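Local structure of GH3 beta-N-acetylglucosaminidase (Paenibacillaceae, 6K5J) at residues A[113-118]-A[165-170]; A[102-107]-A[370-375]. The protein is a glycoside hydrolase family 3 beta-N-acetylglucosaminidase that hydrolyses terminal beta-linked N-acetylglucosamine residues. All coordinates share one frame; numbering follows the deposited sequence.

Contact 1: A[113-118]-A[165-170]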
# COMPACT_ATOMS: atom_id res chain seq x y z
N LEU A 113 -9.46 13.04 -8.26
CA LEU A 113 -9.27 12.89 -6.83
C LEU A 113 -8.08 11.99 -6.52
O LEU A 113 -7.43 12.17 -5.48
CB LEU A 113 -10.52 12.32 -6.18
CG LEU A 113 -11.80 13.07 -6.52
CD1 LEU A 113 -13.00 12.40 -5.85
CD2 LEU A 113 -11.69 14.54 -6.12
N ALA A 114 -7.79 11.03 -7.39
CA ALA A 114 -6.58 10.23 -7.20
C ALA A 114 -5.34 11.09 -7.38
O ALA A 114 -4.35 10.92 -6.66
CB ALA A 114 -6.57 9.04 -8.16
N TYR A 115 -5.37 12.04 -8.32
CA TYR A 115 -4.27 12.99 -8.43
C TYR A 115 -4.10 13.78 -7.14
O TYR A 115 -2.99 13.91 -6.61
CB TYR A 115 -4.48 13.96 -9.60
CG TYR A 115 -3.36 14.98 -9.70
CD1 TYR A 115 -3.41 16.18 -8.99
CD2 TYR A 115 -2.23 14.74 -10.47
CE1 TYR A 115 -2.37 17.10 -9.05
CE2 TYR A 115 -1.19 15.66 -10.55
CZ TYR A 115 -1.27 16.84 -9.84
OH TYR A 115 -0.23 17.74 -9.92
N GLU A 116 -5.19 14.36 -6.64
CA GLU A 116 -5.06 15.23 -5.47
C GLU A 116 -4.62 14.43 -4.25
O GLU A 116 -3.80 14.90 -3.46
CB GLU A 116 -6.36 15.98 -5.20
CG GLU A 116 -6.86 16.70 -6.43
CD GLU A 116 -8.01 17.62 -6.16
OE1 GLU A 116 -8.89 17.24 -5.35
OE2 GLU A 116 -8.04 18.71 -6.77
N ALA A 117 -5.16 13.21 -4.09
CA ALA A 117 -4.73 12.36 -2.98
C ALA A 117 -3.24 12.08 -3.05
O ALA A 117 -2.51 12.22 -2.06
CB ALA A 117 -5.54 11.07 -2.99
N ALA A 118 -2.75 11.71 -4.23
CA ALA A 118 -1.34 11.39 -4.39
C ALA A 118 -0.48 12.63 -4.24
O ALA A 118 0.64 12.56 -3.72
CB ALA A 118 -1.10 10.74 -5.76
N GLY A 165 -4.79 5.30 -11.67
CA GLY A 165 -3.40 5.03 -11.36
C GLY A 165 -2.42 5.97 -12.04
O GLY A 165 -1.43 6.37 -11.43
N THR A 166 -2.66 6.32 -13.31
CA THR A 166 -1.72 7.23 -13.95
C THR A 166 -1.81 8.62 -13.36
O THR A 166 -0.80 9.33 -13.31
CB THR A 166 -1.93 7.30 -15.47
OG1 THR A 166 -3.27 7.70 -15.77
CG2 THR A 166 -1.62 5.95 -16.12
N GLU A 167 -3.00 9.03 -12.91
CA GLU A 167 -3.11 10.32 -12.23
C GLU A 167 -2.41 10.30 -10.87
O GLU A 167 -1.86 11.32 -10.45
CB GLU A 167 -4.58 10.71 -12.09
CG GLU A 167 -5.14 11.33 -13.39
CD GLU A 167 -4.35 12.58 -13.79
OE1 GLU A 167 -4.61 13.64 -13.19
OE2 GLU A 167 -3.48 12.50 -14.68
N ALA A 168 -2.44 9.16 -10.17
CA ALA A 168 -1.68 9.06 -8.93
C ALA A 168 -0.18 9.20 -9.19
O ALA A 168 0.52 9.89 -8.45
CB ALA A 168 -1.98 7.74 -8.21
N VAL A 169 0.32 8.52 -10.23
CA VAL A 169 1.72 8.68 -10.63
C VAL A 169 2.05 10.15 -10.84
O VAL A 169 3.07 10.66 -10.36
CB VAL A 169 2.01 7.87 -11.91
CG1 VAL A 169 3.39 8.26 -12.47
CG2 VAL A 169 1.96 6.38 -11.61
N ARG A 170 1.19 10.86 -11.59
CA ARG A 170 1.44 12.27 -11.87
C ARG A 170 1.42 13.12 -10.60
O ARG A 170 2.24 14.03 -10.43
CB ARG A 170 0.42 12.80 -12.88
CG ARG A 170 0.76 14.18 -13.45
CD ARG A 170 -0.13 14.51 -14.65
NE ARG A 170 -1.51 14.74 -14.25
CZ ARG A 170 -1.98 15.91 -13.83
NH1 ARG A 170 -1.17 16.96 -13.74
NH2 ARG A 170 -3.26 16.03 -13.49
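Tyr115 lays its ring against the Glu167–Arg170 ion pair where two helices of the family 3 TIM-barrel domain run side by side. Helices 111-127 and 158-174 precede strands 132-133 and 178-184, which are neighbours in a parallel sheet, and the two segments cross at -32° with their axes 7.3 Å apart. The tyrosine can be followed outward. Its CB faces Glu167 OE1 at 3.6 Å. CG is anti to the backbone N (chi1 178°), and the ring that follows lies against the second helix. CD2 then lies 3.4 Å from the backbone oxygen of Glu167, an oblique approach to the ring, and it also meets Arg170 NH2. Farther out, CE2 sits over the centre of the Arg170 guanidinium, 3.3 Å above its plane, and the ring and guanidinium planes are only 19° apart. The two flat groups are thus nearly parallel but offset, with Arg170 NH2 over a face of the ring. At the tip, OH is hydrogen-bonded to Asp174 OD2.

The flat cation is held in place from its own helix. Arg170 grips Glu167 side-on, with NH2 bonded to OE1 at 2.8 Å and NE to OE2 at 3.0 Å, the latter nearly straight. Both acceptors lie close to the guanidinium plane, so the two bonds restrain its rotation and keep a face turned to the tyrosine.

On the buried side of the interface the residues are small. Alanines bring the backbones together, and the CA atoms of Tyr115 and Ala168 are 4.7 Å apart. Ala118 lies closest of all here, its CB resting on the carbonyl oxygen of Ala168 at 3.3 Å.

Contact 2: A[102-107]-A[370-375]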
# COMPACT_ATOMS: atom_id res chain seq x y z
N ASN A 102 -6.60 3.27 -2.20
CA ASN A 102 -6.90 3.05 -3.61
C ASN A 102 -8.36 2.64 -3.83
O ASN A 102 -9.05 3.24 -4.65
CB ASN A 102 -5.94 2.01 -4.20
CG ASN A 102 -4.62 2.63 -4.60
OD1 ASN A 102 -4.29 3.75 -4.17
ND2 ASN A 102 -3.87 1.92 -5.44
N MET A 103 -8.84 1.62 -3.12
CA MET A 103 -10.19 1.18 -3.45
C MET A 103 -11.24 2.19 -3.02
O MET A 103 -12.28 2.31 -3.67
CB MET A 103 -10.49 -0.21 -2.87
CG MET A 103 -11.77 -0.81 -3.50
SD MET A 103 -12.02 -2.57 -3.17
CE MET A 103 -10.72 -3.26 -4.22
N ALA A 104 -10.97 2.96 -1.96
CA ALA A 104 -11.86 4.08 -1.64
C ALA A 104 -11.89 5.09 -2.79
O ALA A 104 -12.97 5.58 -3.17
CB ALA A 104 -11.40 4.76 -0.34
N LEU A 105 -10.73 5.38 -3.38
CA LEU A 105 -10.70 6.28 -4.53
C LEU A 105 -11.41 5.67 -5.74
O LEU A 105 -12.08 6.38 -6.49
CB LEU A 105 -9.24 6.63 -4.88
CG LEU A 105 -8.52 7.59 -3.92
CD1 LEU A 105 -6.99 7.52 -4.09
CD2 LEU A 105 -9.03 9.02 -4.12
N GLY A 106 -11.24 4.36 -5.94
CA GLY A 106 -11.92 3.70 -7.05
C GLY A 106 -13.43 3.78 -6.95
O GLY A 106 -14.12 3.98 -7.96
N ALA A 107 -13.98 3.64 -5.74
CA ALA A 107 -15.43 3.73 -5.56
C ALA A 107 -15.95 5.14 -5.81
O ALA A 107 -17.10 5.30 -6.22
CB ALA A 107 -15.83 3.28 -4.16
N GLU A 370 -16.61 11.38 1.10
CA GLU A 370 -18.05 11.52 0.92
C GLU A 370 -18.53 10.91 -0.40
O GLU A 370 -19.66 10.43 -0.48
CB GLU A 370 -18.46 13.00 0.99
CG GLU A 370 -18.25 13.65 2.36
CD GLU A 370 -18.72 15.11 2.42
OE1 GLU A 370 -19.41 15.56 1.48
OE2 GLU A 370 -18.39 15.80 3.40
N LYS A 371 -17.68 10.94 -1.43
CA LYS A 371 -18.05 10.36 -2.72
C LYS A 371 -17.82 8.86 -2.80
O LYS A 371 -18.25 8.23 -3.76
CB LYS A 371 -17.25 11.04 -3.85
CG LYS A 371 -17.68 12.47 -4.17
CD LYS A 371 -16.82 13.09 -5.29
CE LYS A 371 -17.34 12.74 -6.69
NZ LYS A 371 -16.38 13.12 -7.79
N SER A 372 -17.16 8.27 -1.80
CA SER A 372 -16.68 6.90 -1.85
C SER A 372 -17.64 5.89 -1.21
O SER A 372 -17.82 4.79 -1.74
CB SER A 372 -15.30 6.83 -1.16
OG SER A 372 -14.76 5.52 -1.17
N ILE A 373 -18.29 6.25 -0.09
CA ILE A 373 -19.15 5.31 0.64
C ILE A 373 -20.17 4.70 -0.31
O ILE A 373 -20.85 5.41 -1.06
CB ILE A 373 -19.85 6.00 1.82
CG1 ILE A 373 -18.83 6.75 2.70
CG2 ILE A 373 -20.66 4.96 2.60
CD1 ILE A 373 -17.77 5.85 3.36
N THR A 374 -20.30 3.38 -0.24
CA THR A 374 -21.09 2.60 -1.18
C THR A 374 -22.12 1.77 -0.43
O THR A 374 -21.83 1.23 0.63
CB THR A 374 -20.16 1.69 -2.00
OG1 THR A 374 -19.17 2.51 -2.64
CG2 THR A 374 -20.93 0.90 -3.04
N LEU A 375 -23.33 1.69 -0.98
CA LEU A 375 -24.39 0.86 -0.42
C LEU A 375 -24.55 -0.36 -1.31
O LEU A 375 -24.92 -0.23 -2.48
CB LEU A 375 -25.71 1.64 -0.32
CG LEU A 375 -26.94 0.88 0.23
CD1 LEU A 375 -26.63 0.19 1.56
CD2 LEU A 375 -28.12 1.82 0.38
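Ser372 reaches out to helix 102-108 and gives its hydroxyl to the backbone oxygen of Ala104, with OG and O 2.7 Å apart. This is the tight part of the contact. OG stands anti to the backbone N (chi1 -179°), and Ser372 CB itself lies 3.3 Å from the same Ala104 oxygen. The donor approaches well to the side of the carbonyl, at a C=O...OG angle of 110°, and is tilted from its plane by 23°. OG also rests 3.5 Å from Ala104 CB, so hydroxyl and methyl fit against each other as well. One helical turn on, Ala107 points its CB at the same residue and meets Ser372 O at 3.5 Å.

The contact joins the barrel region to the sheet that follows. Helix 102-108 stands on one side; on the other, 370-375 takes the chain from the end of helix 359-372 into strand 374-377, an outer strand of the mixed six-stranded sheet. Thr374 firms up this turn: its OG1 donates to Ser372 O at 2.8 Å, in the carbonyl plane, and is also hydrogen-bonded to Tyr503. The methyl of Ala107 thus lies against both ends of this bond, being 3.7 Å from Thr374 OG1. An alanine in place of Ser372 would keep CB against the helix but would probably leave Ala104 O without its hydroxyl donor and open a small gap beside the Ala104 methyl.

Toward Lys371 the fit is looser. This residue is partly exposed and approaches mainly through its backbone, Lys371 O and Ala107 O being 4.0 Å apart, with no hydrogen bond. Its side chain leads away from helix 102-108, and NZ forms a salt bridge with Asp110.

Contacts 1 and 2 have their centres about 15 Å apart and meet through helices 102-108 and 111-127, which follow each other in the chain. Leu105 provides the seam: its CD2 lies 3.8 Å from Leu113 O and its CD1 4.0 Å from Ala117 CB. Leu113 also turns outward to Lys371, with CD1 and CD of the lysine 3.9 Å apart. Helix 111-127 therefore packs against a barrel helix in contact 1 and against both partners of contact 2. In family 3 enzymes the active site lies at the C-terminal ends of the barrel strands; the contacts described here join helices around that barrel and link it to the following domain.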